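Local coordinates for protein cytosolic phospholipase A2 delta (Homo sapiens, PDB 5IZ5) that hydrolyses glycerophospholipids at the sn-2 position in a calcium-dependent manner, with a preference for linoleic acid there, at residues 603-613 with 641-650. The protein carries 3 engineered substitutions. Residues are numbered along the deposited sequence; the frame is centred on the assembly and turned at random.
Sequences HQRSPNFLQGL and TPKEPRLCLV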
ATOM      1  N   HIS B 603     -12.238  -4.414  -0.286  1.00 55.61           N
ATOM      2  CA  HIS B 603     -10.784  -4.382  -0.323  1.00 55.46           C
ATOM      3  C   HIS B 603     -10.148  -5.270   0.735  1.00 55.74           C
ATOM      4  O   HIS B 603     -10.739  -5.526   1.782  1.00 52.32           O
ATOM      5  CB  HIS B 603     -10.327  -2.942  -0.137  1.00 56.48           C
ATOM      6  CG  HIS B 603     -10.989  -1.989  -1.078  1.00 57.35           C
ATOM      7  ND1 HIS B 603     -11.181  -2.275  -2.413  1.00 59.94           N
ATOM      8  CD2 HIS B 603     -11.514  -0.759  -0.876  1.00 58.45           C
ATOM      9  CE1 HIS B 603     -11.795  -1.260  -2.994  1.00 58.55           C
ATOM     10  NE2 HIS B 603     -12.005  -0.328  -2.084  1.00 59.21           N
ATOM     11  N   GLN B 604      -8.938  -5.745   0.448  1.00 58.03           N
ATOM     12  CA  GLN B 604      -8.171  -6.551   1.399  1.00 58.95           C
ATOM     13  C   GLN B 604      -7.896  -5.735   2.669  1.00 55.41           C
ATOM     14  O   GLN B 604      -7.719  -4.516   2.615  1.00 53.54           O
ATOM     15  CB  GLN B 604      -6.862  -7.044   0.750  1.00 63.01           C
ATOM     16  CG  GLN B 604      -6.128  -8.128   1.501  1.00 65.26           C
ATOM     17  CD  GLN B 604      -6.844  -9.449   1.399  1.00 69.47           C
ATOM     18  OE1 GLN B 604      -7.817  -9.687   2.115  1.00 78.86           O
ATOM     19  NE2 GLN B 604      -6.381 -10.315   0.499  1.00 69.41           N
ATOM     20  N   ARG B 605      -7.909  -6.399   3.817  1.00 55.55           N
ATOM     21  CA  ARG B 605      -7.558  -5.739   5.074  1.00 58.55           C
ATOM     22  C   ARG B 605      -6.172  -6.164   5.565  1.00 53.23           C
ATOM     23  O   ARG B 605      -6.011  -6.835   6.585  1.00 57.29           O
ATOM     24  CB  ARG B 605      -8.651  -5.972   6.120  1.00 64.02           C
ATOM     25  CG  ARG B 605      -9.879  -5.133   5.816  1.00 69.46           C
ATOM     26  CD  ARG B 605     -11.051  -5.457   6.717  1.00 73.64           C
ATOM     27  NE  ARG B 605     -12.162  -4.527   6.511  1.00 77.70           N
ATOM     28  CZ  ARG B 605     -13.229  -4.440   7.305  1.00 80.42           C
ATOM     29  NH1 ARG B 605     -13.348  -5.232   8.366  1.00 81.25           N
ATOM     30  NH2 ARG B 605     -14.187  -3.559   7.033  1.00 81.09           N
ATOM     31  N   SER B 606      -5.167  -5.712   4.834  1.00 47.33           N
ATOM     32  CA  SER B 606      -3.805  -6.173   5.044  1.00 44.51           C
ATOM     33  C   SER B 606      -3.217  -5.603   6.323  1.00 41.10           C
ATOM     34  O   SER B 606      -3.353  -4.414   6.587  1.00 38.60           O
ATOM     35  CB  SER B 606      -2.926  -5.780   3.869  1.00 44.20           C
ATOM     36  OG  SER B 606      -3.349  -6.459   2.700  1.00 46.74           O
ATOM     37  N   PRO B 607      -2.570  -6.456   7.130  1.00 38.24           N
ATOM     38  CA  PRO B 607      -1.856  -5.940   8.289  1.00 37.40           C
ATOM     39  C   PRO B 607      -0.829  -4.894   7.882  1.00 36.29           C
ATOM     40  O   PRO B 607      -0.142  -5.067   6.874  1.00 36.92           O
ATOM     41  CB  PRO B 607      -1.164  -7.187   8.852  1.00 37.65           C
ATOM     42  CG  PRO B 607      -2.050  -8.314   8.443  1.00 36.82           C
ATOM     43  CD  PRO B 607      -2.533  -7.929   7.072  1.00 37.65           C
ATOM     44  N   ASN B 608      -0.751  -3.817   8.650  1.00 35.08           N
ATOM     45  CA  ASN B 608       0.140  -2.719   8.336  1.00 35.96           C
ATOM     46  C   ASN B 608       1.546  -2.955   8.884  1.00 35.30           C
ATOM     47  O   ASN B 608       1.760  -2.914  10.093  1.00 36.39           O
ATOM     48  CB  ASN B 608      -0.427  -1.428   8.917  1.00 35.93           C
ATOM     49  CG  ASN B 608       0.436  -0.223   8.608  1.00 34.84           C
ATOM     50  OD1 ASN B 608       1.341  -0.282   7.769  1.00 35.36           O
ATOM     51  ND2 ASN B 608       0.133   0.889   9.248  1.00 34.90           N
ATOM     52  N   PHE B 609       2.508  -3.175   7.990  1.00 35.06           N
ATOM     53  CA  PHE B 609       3.900  -3.374   8.404  1.00 34.21           C
ATOM     54  C   PHE B 609       4.532  -2.146   9.078  1.00 34.38           C
ATOM     55  O   PHE B 609       5.567  -2.260   9.723  1.00 31.89           O
ATOM     56  CB  PHE B 609       4.777  -3.902   7.245  1.00 36.60           C
ATOM     57  CG  PHE B 609       4.728  -3.077   5.984  1.00 36.63           C
ATOM     58  CD1 PHE B 609       5.570  -1.990   5.811  1.00 38.76           C
ATOM     59  CD2 PHE B 609       3.875  -3.426   4.947  1.00 39.28           C
ATOM     60  CE1 PHE B 609       5.536  -1.247   4.636  1.00 37.73           C
ATOM     61  CE2 PHE B 609       3.833  -2.680   3.779  1.00 40.08           C
ATOM     62  CZ  PHE B 609       4.664  -1.594   3.626  1.00 37.39           C
ATOM     63  N   LEU B 610       3.904  -0.980   8.942  1.00 34.58           N
ATOM     64  CA  LEU B 610       4.349   0.215   9.648  1.00 36.44           C
ATOM     65  C   LEU B 610       3.810   0.341  11.079  1.00 36.79           C
ATOM     66  O   LEU B 610       4.181   1.285  11.782  1.00 37.15           O
ATOM     67  CB  LEU B 610       3.936   1.468   8.864  1.00 38.85           C
ATOM     68  CG  LEU B 610       4.389   1.569   7.406  1.00 40.75           C
ATOM     69  CD1 LEU B 610       4.021   2.932   6.841  1.00 42.07           C
ATOM     70  CD2 LEU B 610       5.887   1.331   7.267  1.00 41.24           C
ATOM     71  N   GLN B 611       2.950  -0.585  11.510  1.00 36.69           N
ATOM     72  CA  GLN B 611       2.238  -0.440  12.787  1.00 38.69           C
ATOM     73  C   GLN B 611       3.146  -0.074  13.965  1.00 38.91           C
ATOM     74  O   GLN B 611       4.176  -0.704  14.197  1.00 39.32           O
ATOM     75  CB  GLN B 611       1.455  -1.711  13.140  1.00 40.75           C
ATOM     76  CG  GLN B 611       0.643  -1.561  14.424  1.00 42.11           C
ATOM     77  CD  GLN B 611      -0.256  -2.748  14.738  1.00 42.80           C
ATOM     78  OE1 GLN B 611      -0.223  -3.783  14.072  1.00 43.25           O
ATOM     79  NE2 GLN B 611      -1.049  -2.605  15.781  1.00 46.41           N
ATOM     80  N   GLY B 612       2.763   0.965  14.694  1.00 37.91           N
ATOM     81  CA  GLY B 612       3.469   1.347  15.907  1.00 37.60           C
ATOM     82  C   GLY B 612       4.630   2.300  15.702  1.00 38.01           C
ATOM     83  O   GLY B 612       5.029   2.983  16.640  1.00 35.75           O
ATOM     84  N   LEU B 613       5.157   2.386  14.481  1.00 37.80           N
ATOM     85  CA  LEU B 613       6.203   3.360  14.183  1.00 38.20           C
ATOM     86  C   LEU B 613       5.641   4.759  14.351  1.00 37.85           C
ATOM     87  O   LEU B 613       4.432   4.980  14.191  1.00 37.53           O
ATOM     88  CB  LEU B 613       6.732   3.170  12.760  1.00 39.70           C
ATOM     89  CG  LEU B 613       7.442   1.839  12.511  1.00 39.04           C
ATOM     90  CD1 LEU B 613       7.661   1.617  11.023  1.00 39.85           C
ATOM     91  CD2 LEU B 613       8.756   1.776  13.280  1.00 39.48           C
ATOM     92  N   THR B 641      -0.658   7.014   8.615  1.00 41.03           N
ATOM     93  CA  THR B 641      -0.768   5.553   8.512  1.00 39.60           C
ATOM     94  C   THR B 641      -0.003   4.714   9.565  1.00 40.86           C
ATOM     95  O   THR B 641      -0.465   3.617   9.912  1.00 38.93           O
ATOM     96  CB  THR B 641      -0.384   5.076   7.084  1.00 38.76           C
ATOM     97  OG1 THR B 641      -1.277   5.665   6.131  1.00 40.12           O
ATOM     98  CG2 THR B 641      -0.452   3.561   6.936  1.00 38.01           C
ATOM     99  N   PRO B 642       1.152   5.201  10.066  1.00 40.02           N
ATOM    100  CA  PRO B 642       1.934   4.371  10.989  1.00 42.88           C
ATOM    101  C   PRO B 642       1.141   3.827  12.176  1.00 44.62           C
ATOM    102  O   PRO B 642       1.378   2.700  12.594  1.00 46.06           O
ATOM    103  CB  PRO B 642       3.034   5.327  11.458  1.00 40.80           C
ATOM    104  CG  PRO B 642       3.257   6.200  10.279  1.00 41.24           C
ATOM    105  CD  PRO B 642       1.874   6.442   9.730  1.00 41.03           C
ATOM    106  N   LYS B 643       0.188   4.600  12.680  1.00 46.20           N
ATOM    107  CA  LYS B 643      -0.602   4.173  13.826  1.00 48.86           C
ATOM    108  C   LYS B 643      -1.741   3.196  13.512  1.00 48.50           C
ATOM    109  O   LYS B 643      -2.368   2.693  14.440  1.00 47.96           O
ATOM    110  CB  LYS B 643      -1.027   5.380  14.672  1.00 51.08           C
ATOM    111  CG  LYS B 643      -2.496   5.611  14.960  1.00 56.09           C
ATOM    112  CD  LYS B 643      -3.202   6.374  13.856  1.00 58.58           C
ATOM    113  CE  LYS B 643      -4.686   6.500  14.161  1.00 62.19           C
ATOM    114  NZ  LYS B 643      -5.428   7.120  13.030  1.00 65.59           N
ATOM    115  N   GLU B 644      -1.983   2.884  12.234  1.00 45.51           N
ATOM    116  CA  GLU B 644      -3.045   1.954  11.878  1.00 44.14           C
ATOM    117  C   GLU B 644      -2.560   0.505  11.960  1.00 43.81           C
ATOM    118  O   GLU B 644      -1.456   0.178  11.499  1.00 46.73           O
ATOM    119  CB  GLU B 644      -3.577   2.272  10.476  1.00 44.90           C
ATOM    120  CG  GLU B 644      -4.076   3.703  10.324  1.00 46.09           C
ATOM    121  CD  GLU B 644      -5.389   3.965  11.050  1.00 47.31           C
ATOM    122  OE1 GLU B 644      -5.814   5.128  11.061  1.00 49.11           O
ATOM    123  OE2 GLU B 644      -6.000   3.033  11.617  1.00 48.54           O
ATOM    124  N   PRO B 645      -3.375  -0.374  12.568  1.00 44.64           N
ATOM    125  CA  PRO B 645      -3.081  -1.808  12.491  1.00 44.03           C
ATOM    126  C   PRO B 645      -3.237  -2.394  11.091  1.00 42.10           C
ATOM    127  O   PRO B 645      -2.618  -3.414  10.800  1.00 41.93           O
ATOM    128  CB  PRO B 645      -4.111  -2.454  13.432  1.00 45.53           C
ATOM    129  CG  PRO B 645      -4.727  -1.353  14.210  1.00 46.87           C
ATOM    130  CD  PRO B 645      -4.513  -0.075  13.461  1.00 46.19           C
ATOM    131  N   ARG B 646      -4.022  -1.749  10.227  1.00 40.70           N
ATOM    132  CA  ARG B 646      -4.317  -2.307   8.912  1.00 41.98           C
ATOM    133  C   ARG B 646      -4.231  -1.284   7.775  1.00 40.04           C
ATOM    134  O   ARG B 646      -4.263  -0.077   7.993  1.00 38.04           O
ATOM    135  CB  ARG B 646      -5.699  -2.957   8.915  1.00 45.27           C
ATOM    136  CG  ARG B 646      -5.759  -4.274   9.682  1.00 49.76           C
ATOM    137  CD  ARG B 646      -7.107  -4.960   9.621  1.00 54.58           C
ATOM    138  NE  ARG B 646      -8.192  -4.020   9.859  1.00 59.50           N
ATOM    139  CZ  ARG B 646      -8.580  -3.576  11.055  1.00 62.34           C
ATOM    140  NH1 ARG B 646      -7.986  -3.985  12.179  1.00 62.81           N
ATOM    141  NH2 ARG B 646      -9.580  -2.709  11.124  1.00 64.14           N
ATOM    142  N   LEU B 647      -4.102  -1.809   6.564  1.00 38.41           N
ATOM    143  CA  LEU B 647      -4.099  -1.022   5.340  1.00 38.85           C
ATOM    144  C   LEU B 647      -5.366  -1.320   4.564  1.00 38.70           C
ATOM    145  O   LEU B 647      -6.032  -2.322   4.814  1.00 40.20           O
ATOM    146  CB  LEU B 647      -2.901  -1.408   4.477  1.00 38.11           C
ATOM    147  CG  LEU B 647      -1.537  -1.271   5.145  1.00 38.46           C
ATOM    148  CD1 LEU B 647      -0.461  -1.791   4.200  1.00 39.68           C
ATOM    149  CD2 LEU B 647      -1.276   0.171   5.537  1.00 37.86           C
ATOM    150  N   CYS B 648      -5.707  -0.430   3.639  1.00 37.54           N
ATOM    151  CA  CYS B 648      -6.786  -0.676   2.697  1.00 38.24           C
ATOM    152  C   CYS B 648      -6.264  -0.376   1.298  1.00 37.79           C
ATOM    153  O   CYS B 648      -6.268   0.773   0.853  1.00 37.87           O
ATOM    154  CB  CYS B 648      -8.023   0.167   3.017  1.00 39.73           C
ATOM    155  SG  CYS B 648      -9.418  -0.201   1.924  1.00 42.68           S
ATOM    156  N   LEU B 649      -5.838  -1.427   0.604  1.00 38.02           N
ATOM    157  CA  LEU B 649      -5.128  -1.285  -0.655  1.00 38.04           C
ATOM    158  C   LEU B 649      -6.068  -1.397  -1.849  1.00 38.59           C
ATOM    159  O   LEU B 649      -6.871  -2.329  -1.957  1.00 37.64           O
ATOM    160  CB  LEU B 649      -4.006  -2.322  -0.760  1.00 39.96           C
ATOM    161  CG  LEU B 649      -2.874  -2.135   0.258  1.00 39.95           C
ATOM    162  CD1 LEU B 649      -1.890  -3.284   0.167  1.00 41.85           C
ATOM    163  CD2 LEU B 649      -2.140  -0.824   0.049  1.00 39.06           C
ATOM    164  N   VAL B 650      -5.937  -0.433  -2.747  1.00 37.29           N
ATOM    165  CA  VAL B 650      -6.857  -0.242  -3.835  1.00 38.81           C
ATOM    166  C   VAL B 650      -6.105  -0.188  -5.173  1.00 38.42           C
ATOM    167  O   VAL B 650      -4.941   0.181  -5.224  1.00 37.75           O
ATOM    168  CB  VAL B 650      -7.701   1.016  -3.506  1.00 40.92           C
ATOM    169  CG1 VAL B 650      -7.804   1.980  -4.662  1.00 41.07           C
ATOM    170  CG2 VAL B 650      -9.067   0.590  -3.004  1.00 42.86           C
TER
HETATM  171  O   HOH W   1      -5.350  -4.191   1.478  1.00 46.00           O
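The carbonyl oxygen Ser606 O takes a 2.7 Å hydrogen bond from Leu647 N and a CA-H...O contact from Arg646 CA. Two residues on, Asn608 N donates to Pro645 O (2.9 Å). The two bonds frame Pro607 and Arg646 as a non-hydrogen-bonded antiparallel pair, a place that suits proline, since the pairing asks for no N-H there.

Asn608 does more with its side chain. With CG anti to the backbone N (chi1 -179°), the amide reaches across to the other segment, and ND2 donates to Glu644 O at 2.8 Å. Its OD1 accepts from Leu610 N, closing an Asx turn; having donor and acceptor on one amide suits asparagine to tying its own turn to the facing segment. Leu647 lies across it at about a right angle, CD2 3.5 Å from both Asn608 CG and OD1.

Further on, Gly612 N and the CA-H of Gln611 converge on Pro642 O. Gly612, third in the type II turn 610-613, has a positive phi (88°) at which a CB would jam against the preceding carbonyl oxygen, so glycine belongs there. At the opposite end, a water accepts from Leu649 N and donates to Gln604 O. Val650 CG2 lies over the His603 ring face, an unusually tight CH-pi contact whose exact placement is doubtful.

Strand 649-650 pairs antiparallel with strand 463-471 in the mixed catalytic-domain sheet, directly before Asp651, probably the proton acceptor partnering the nucleophile Ser365 in the Ser-Asp dyad of cytosolic phospholipases A2.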